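Local coordinates for 231aa long hypothetical protein-L-isoaspartate O-methyltransferase (Sulfolobus tokodaii, PDB 1VBF) that probably catalyses the methyl esterification of L-isoaspartyl residues in damaged proteins, with S-adenosyl-L-methionine as methyl donor, as a step in their repair or degradation, at residues K12-E15 with L16-F20; L66-H69 with K70-V74. All blocks are in the same frame, centred on the assembly; numbering follows the deposited sequence.

How the contacts relate
Two local contacts, with centres about 12 Å apart, illustrate how a fold is assembled from short-range units that then pack on one another. Contact 1 comes first along the chain and starts helix 14-22; contact 2 follows helix 56-65 and leads into strand 73-77, an inner strand of the mixed seven-stranded sheet. They lie on the same side of the chain's centre and touch directly: CG2 of T13 packs 3.5 Å from O of L68, and OE2 of E15 sits 3.6 Å from CB of H69. Helix 83-91 ties them further, since I91 receives E15 and L16 from one and L68 from the other. Helix 14-22 is thereby packed against the loop that leads into the methyltransferase sheet.

Contact 1: residues K12-E15 with L16-F20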
loop_
_atom_site.group_PDB
_atom_site.type_symbol
_atom_site.label_atom_id
_atom_site.label_comp_id
_atom_site.label_asym_id
_atom_site.label_seq_id
_atom_site.Cartn_x
_atom_site.Cartn_y
_atom_site.Cartn_z
ATOM N N LYS B 12 -35.211 -5.105 -21.116
ATOM C CA LYS B 12 -36.426 -4.333 -20.907
ATOM C C LYS B 12 -36.923 -3.595 -22.149
ATOM O O LYS B 12 -38.080 -3.201 -22.221
ATOM C CB LYS B 12 -36.191 -3.320 -19.786
ATOM C CG LYS B 12 -36.837 -3.650 -18.457
ATOM C CD LYS B 12 -36.204 -4.843 -17.798
ATOM C CE LYS B 12 -37.052 -5.318 -16.632
ATOM N NZ LYS B 12 -36.416 -6.469 -15.925
ATOM N N THR B 13 -36.050 -3.378 -23.124
ATOM C CA THR B 13 -36.455 -2.679 -24.338
ATOM C C THR B 13 -36.725 -3.709 -25.427
ATOM O O THR B 13 -35.812 -4.341 -25.946
ATOM C CB THR B 13 -35.355 -1.700 -24.783
ATOM O OG1 THR B 13 -35.228 -0.671 -23.802
ATOM C CG2 THR B 13 -35.681 -1.077 -26.129
ATOM N N GLN B 14 -37.996 -3.883 -25.754
ATOM C CA GLN B 14 -38.400 -4.860 -26.755
ATOM C C GLN B 14 -37.587 -4.823 -28.037
ATOM O O GLN B 14 -37.222 -5.869 -28.561
ATOM C CB GLN B 14 -39.896 -4.704 -27.090
ATOM C CG GLN B 14 -40.474 -5.886 -27.864
ATOM C CD GLN B 14 -40.006 -7.230 -27.299
ATOM O OE1 GLN B 14 -39.852 -7.387 -26.085
ATOM N NE2 GLN B 14 -39.786 -8.207 -28.181
ATOM N N GLU B 15 -37.305 -3.626 -28.544
ATOM C CA GLU B 15 -36.540 -3.473 -29.781
ATOM C C GLU B 15 -35.121 -4.038 -29.638
ATOM O O GLU B 15 -34.601 -4.682 -30.549
ATOM C CB GLU B 15 -36.493 -2.003 -30.181
ATOM C CG GLU B 15 -37.860 -1.319 -30.223
ATOM C CD GLU B 15 -38.357 -0.829 -28.844
ATOM O OE1 GLU B 15 -38.600 -1.660 -27.930
ATOM O OE2 GLU B 15 -38.510 0.406 -28.681
ATOM N N LEU B 16 -34.510 -3.804 -28.480
ATOM C CA LEU B 16 -33.173 -4.306 -28.194
ATOM C C LEU B 16 -33.226 -5.828 -28.113
ATOM O O LEU B 16 -32.328 -6.528 -28.560
ATOM C CB LEU B 16 -32.678 -3.747 -26.853
ATOM C CG LEU B 16 -31.164 -3.550 -26.646
ATOM C CD1 LEU B 16 -30.855 -3.918 -25.215
ATOM C CD2 LEU B 16 -30.319 -4.399 -27.607
ATOM N N ALA B 17 -34.298 -6.326 -27.515
ATOM C CA ALA B 17 -34.501 -7.756 -27.353
ATOM C C ALA B 17 -34.449 -8.442 -28.719
ATOM O O ALA B 17 -33.796 -9.480 -28.896
ATOM C CB ALA B 17 -35.857 -8.019 -26.657
ATOM N N GLU B 18 -35.117 -7.838 -29.690
ATOM C CA GLU B 18 -35.144 -8.398 -31.029
ATOM C C GLU B 18 -33.820 -8.277 -31.741
ATOM O O GLU B 18 -33.380 -9.244 -32.363
ATOM C CB GLU B 18 -36.257 -7.759 -31.845
ATOM C CG GLU B 18 -37.573 -7.984 -31.183
ATOM C CD GLU B 18 -38.718 -7.448 -31.972
ATOM O OE1 GLU B 18 -38.656 -6.266 -32.398
ATOM O OE2 GLU B 18 -39.690 -8.216 -32.155
ATOM N N ALA B 19 -33.193 -7.103 -31.654
ATOM C CA ALA B 19 -31.884 -6.887 -32.266
ATOM C C ALA B 19 -30.867 -7.895 -31.667
ATOM O O ALA B 19 -30.107 -8.545 -32.391
ATOM C CB ALA B 19 -31.442 -5.462 -32.021
ATOM N N PHE B 20 -30.890 -8.043 -30.339
ATOM C CA PHE B 20 -29.996 -8.964 -29.650
ATOM C C PHE B 20 -30.162 -10.412 -30.115
ATOM O O PHE B 20 -29.183 -11.158 -30.236
ATOM C CB PHE B 20 -30.208 -8.908 -28.132
ATOM C CG PHE B 20 -29.246 -9.794 -27.368
ATOM C CD1 PHE B 20 -27.867 -9.544 -27.396
ATOM C CD2 PHE B 20 -29.698 -10.932 -26.710
ATOM C CE1 PHE B 20 -26.974 -10.410 -26.795
ATOM C CE2 PHE B 20 -28.806 -11.802 -26.109
ATOM C CZ PHE B 20 -27.448 -11.545 -26.151
#
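Q14 and E18 are brought together by different first torsions: CG of Q14 lies opposite its backbone N (chi1 -166°) and a bend at chi2 turns the amide along the helix, whereas CG of E18 stands beside its own N. The pair is an i to i+4 contact on the first turn of helix 14-22, with T13 at the N-cap position. NE2 of Q14 comes alongside the aliphatic part of E18, 3.7 Å from its CG. Amide and carboxylate are turned 68° against each other, and neither grips the other.

On the inner side T13 and L16 cross at about a right angle, CG2 of T13 lying 4.1 Å from CB of L16. The hydroxyl of T13 makes no capping bond. Ahead of the helix, OD2 and OD1 of D64, on helix 56-65, accept from the backbone N atoms of K12 and T13 respectively, which fixes the lead-in. L16 then leads away to I91 and D64.

The backbone supplies the regular bonding. N of E18 donates to O of Q14 at 3.1 Å, and N of A19 to O of E15 at 3.0 Å. O of T13 takes the first of the series, from N of A17 at 2.9 Å, and a second, weak bond from N of L16.

Contact 2: residues L66-H69 with K70-V74; sequences LDLH and KGQKV
H69 and Q72 are joined first by a hydrogen bond from main chain to side chain: N of H69 donates to OE1 of Q72 over 2.8 Å. The N-H points well at the oxygen (162°), but the donor stands above the carbonyl plane of the amide and not on a lone pair. The Q72 chain, extended beyond CG, reaches back across the turn to make this bond. A second bond, from ND1 of H69 to O of K70 at 3.4 Å, is weak; it meets the imidazole at its edge.

Stacking uses the same two residues. With CG between the backbone N and carbonyl carbon (chi1 53°), the H69 ring is turned back over the Q72 amide, the two planes 29° apart, and NE2 of Q72 lies 3.1 Å above the ring, offset toward its rim. A leucine here in place of Q72 would probably leave the main-chain N-H of H69 without its OE1 acceptor and the imidazole face without its amide partner.

The H69-Q72 pairing spans a type II beta turn from H69 to Q72, with G71 at its positive-phi position; the turn lies in the loop between helix 56-65 and strand 73-77 of the Rossmann-like methyltransferase sheet.

Apolar packing joins the two arms flanking the turn, where CD2 of L68 meets CG2 of V74 at 3.8 Å, the side chains crossing at about a right angle; I88 of helix 83-91 touches both. Among the charges, OD2 of D67 forms a salt bridge with NH1 of R137.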
loop_
_atom_site.group_PDB
_atom_site.type_symbol
_atom_site.label_atom_id
_atom_site.label_comp_id
_atom_site.label_asym_id
_atom_site.label_seq_id
_atom_site.Cartn_x
_atom_site.Cartn_y
_atom_site.Cartn_z
ATOM N N LEU B 66 -29.999 2.700 -22.302
ATOM C CA LEU B 66 -29.914 3.835 -23.228
ATOM C C LEU B 66 -31.271 4.270 -23.760
ATOM O O LEU B 66 -31.407 5.369 -24.328
ATOM C CB LEU B 66 -29.015 3.481 -24.413
ATOM C CG LEU B 66 -27.834 4.385 -24.826
ATOM C CD1 LEU B 66 -27.451 4.006 -26.237
ATOM C CD2 LEU B 66 -28.167 5.869 -24.769
ATOM N N ASP B 67 -32.268 3.397 -23.593
ATOM C CA ASP B 67 -33.628 3.665 -24.042
ATOM C C ASP B 67 -33.620 3.956 -25.541
ATOM O O ASP B 67 -33.894 5.062 -25.994
ATOM C CB ASP B 67 -34.218 4.831 -23.231
ATOM C CG ASP B 67 -35.681 5.146 -23.594
ATOM O OD1 ASP B 67 -36.506 4.204 -23.733
ATOM O OD2 ASP B 67 -36.014 6.352 -23.722
ATOM N N LEU B 68 -33.304 2.931 -26.313
ATOM C CA LEU B 68 -33.246 3.054 -27.748
ATOM C C LEU B 68 -34.573 2.732 -28.433
ATOM O O LEU B 68 -35.221 1.739 -28.107
ATOM C CB LEU B 68 -32.168 2.122 -28.271
ATOM C CG LEU B 68 -30.727 2.427 -27.862
ATOM C CD1 LEU B 68 -29.809 1.254 -28.250
ATOM C CD2 LEU B 68 -30.293 3.738 -28.520
ATOM N N HIS B 69 -34.990 3.581 -29.373
ATOM C CA HIS B 69 -36.213 3.336 -30.139
ATOM C C HIS B 69 -36.163 3.911 -31.567
ATOM O O HIS B 69 -35.209 4.596 -31.940
ATOM C CB HIS B 69 -37.469 3.815 -29.373
ATOM C CG HIS B 69 -37.414 5.236 -28.900
ATOM N ND1 HIS B 69 -37.495 6.310 -29.755
ATOM C CD2 HIS B 69 -37.315 5.755 -27.649
ATOM C CE1 HIS B 69 -37.448 7.439 -29.057
ATOM N NE2 HIS B 69 -37.339 7.127 -27.779
ATOM N N LYS B 70 -37.177 3.591 -32.371
ATOM C CA LYS B 70 -37.286 4.044 -33.765
ATOM C C LYS B 70 -36.964 5.508 -33.960
ATOM O O LYS B 70 -37.267 6.339 -33.114
ATOM C CB LYS B 70 -38.709 3.865 -34.302
ATOM C CG LYS B 70 -39.371 2.511 -34.109
ATOM C CD LYS B 70 -40.869 2.607 -34.454
ATOM C CE LYS B 70 -41.612 1.294 -34.178
ATOM N NZ LYS B 70 -43.085 1.416 -34.437
ATOM N N GLY B 71 -36.375 5.809 -35.106
ATOM C CA GLY B 71 -36.075 7.179 -35.457
ATOM C C GLY B 71 -35.169 8.047 -34.615
ATOM O O GLY B 71 -35.312 9.260 -34.639
ATOM N N GLN B 72 -34.246 7.458 -33.865
ATOM C CA GLN B 72 -33.338 8.287 -33.090
ATOM C C GLN B 72 -32.005 8.397 -33.844
ATOM O O GLN B 72 -31.716 7.614 -34.758
ATOM C CB GLN B 72 -33.066 7.689 -31.707
ATOM C CG GLN B 72 -34.275 7.475 -30.836
ATOM C CD GLN B 72 -33.919 6.891 -29.471
ATOM O OE1 GLN B 72 -33.311 5.818 -29.372
ATOM N NE2 GLN B 72 -34.305 7.592 -28.419
ATOM N N LYS B 73 -31.206 9.386 -33.463
ATOM C CA LYS B 73 -29.890 9.556 -34.046
ATOM C C LYS B 73 -29.009 9.281 -32.845
ATOM O O LYS B 73 -29.126 9.955 -31.816
ATOM C CB LYS B 73 -29.683 10.984 -34.532
ATOM C CG LYS B 73 -28.564 11.126 -35.546
ATOM C CD LYS B 73 -28.571 12.531 -36.093
ATOM C CE LYS B 73 -27.727 12.672 -37.341
ATOM N NZ LYS B 73 -28.011 14.002 -37.948
ATOM N N VAL B 74 -28.136 8.292 -32.969
ATOM C CA VAL B 74 -27.273 7.902 -31.864
ATOM C C VAL B 74 -25.796 8.082 -32.137
ATOM O O VAL B 74 -25.295 7.641 -33.169
ATOM C CB VAL B 74 -27.517 6.412 -31.506
ATOM C CG1 VAL B 74 -26.534 5.942 -30.431
ATOM C CG2 VAL B 74 -28.969 6.227 -31.082
#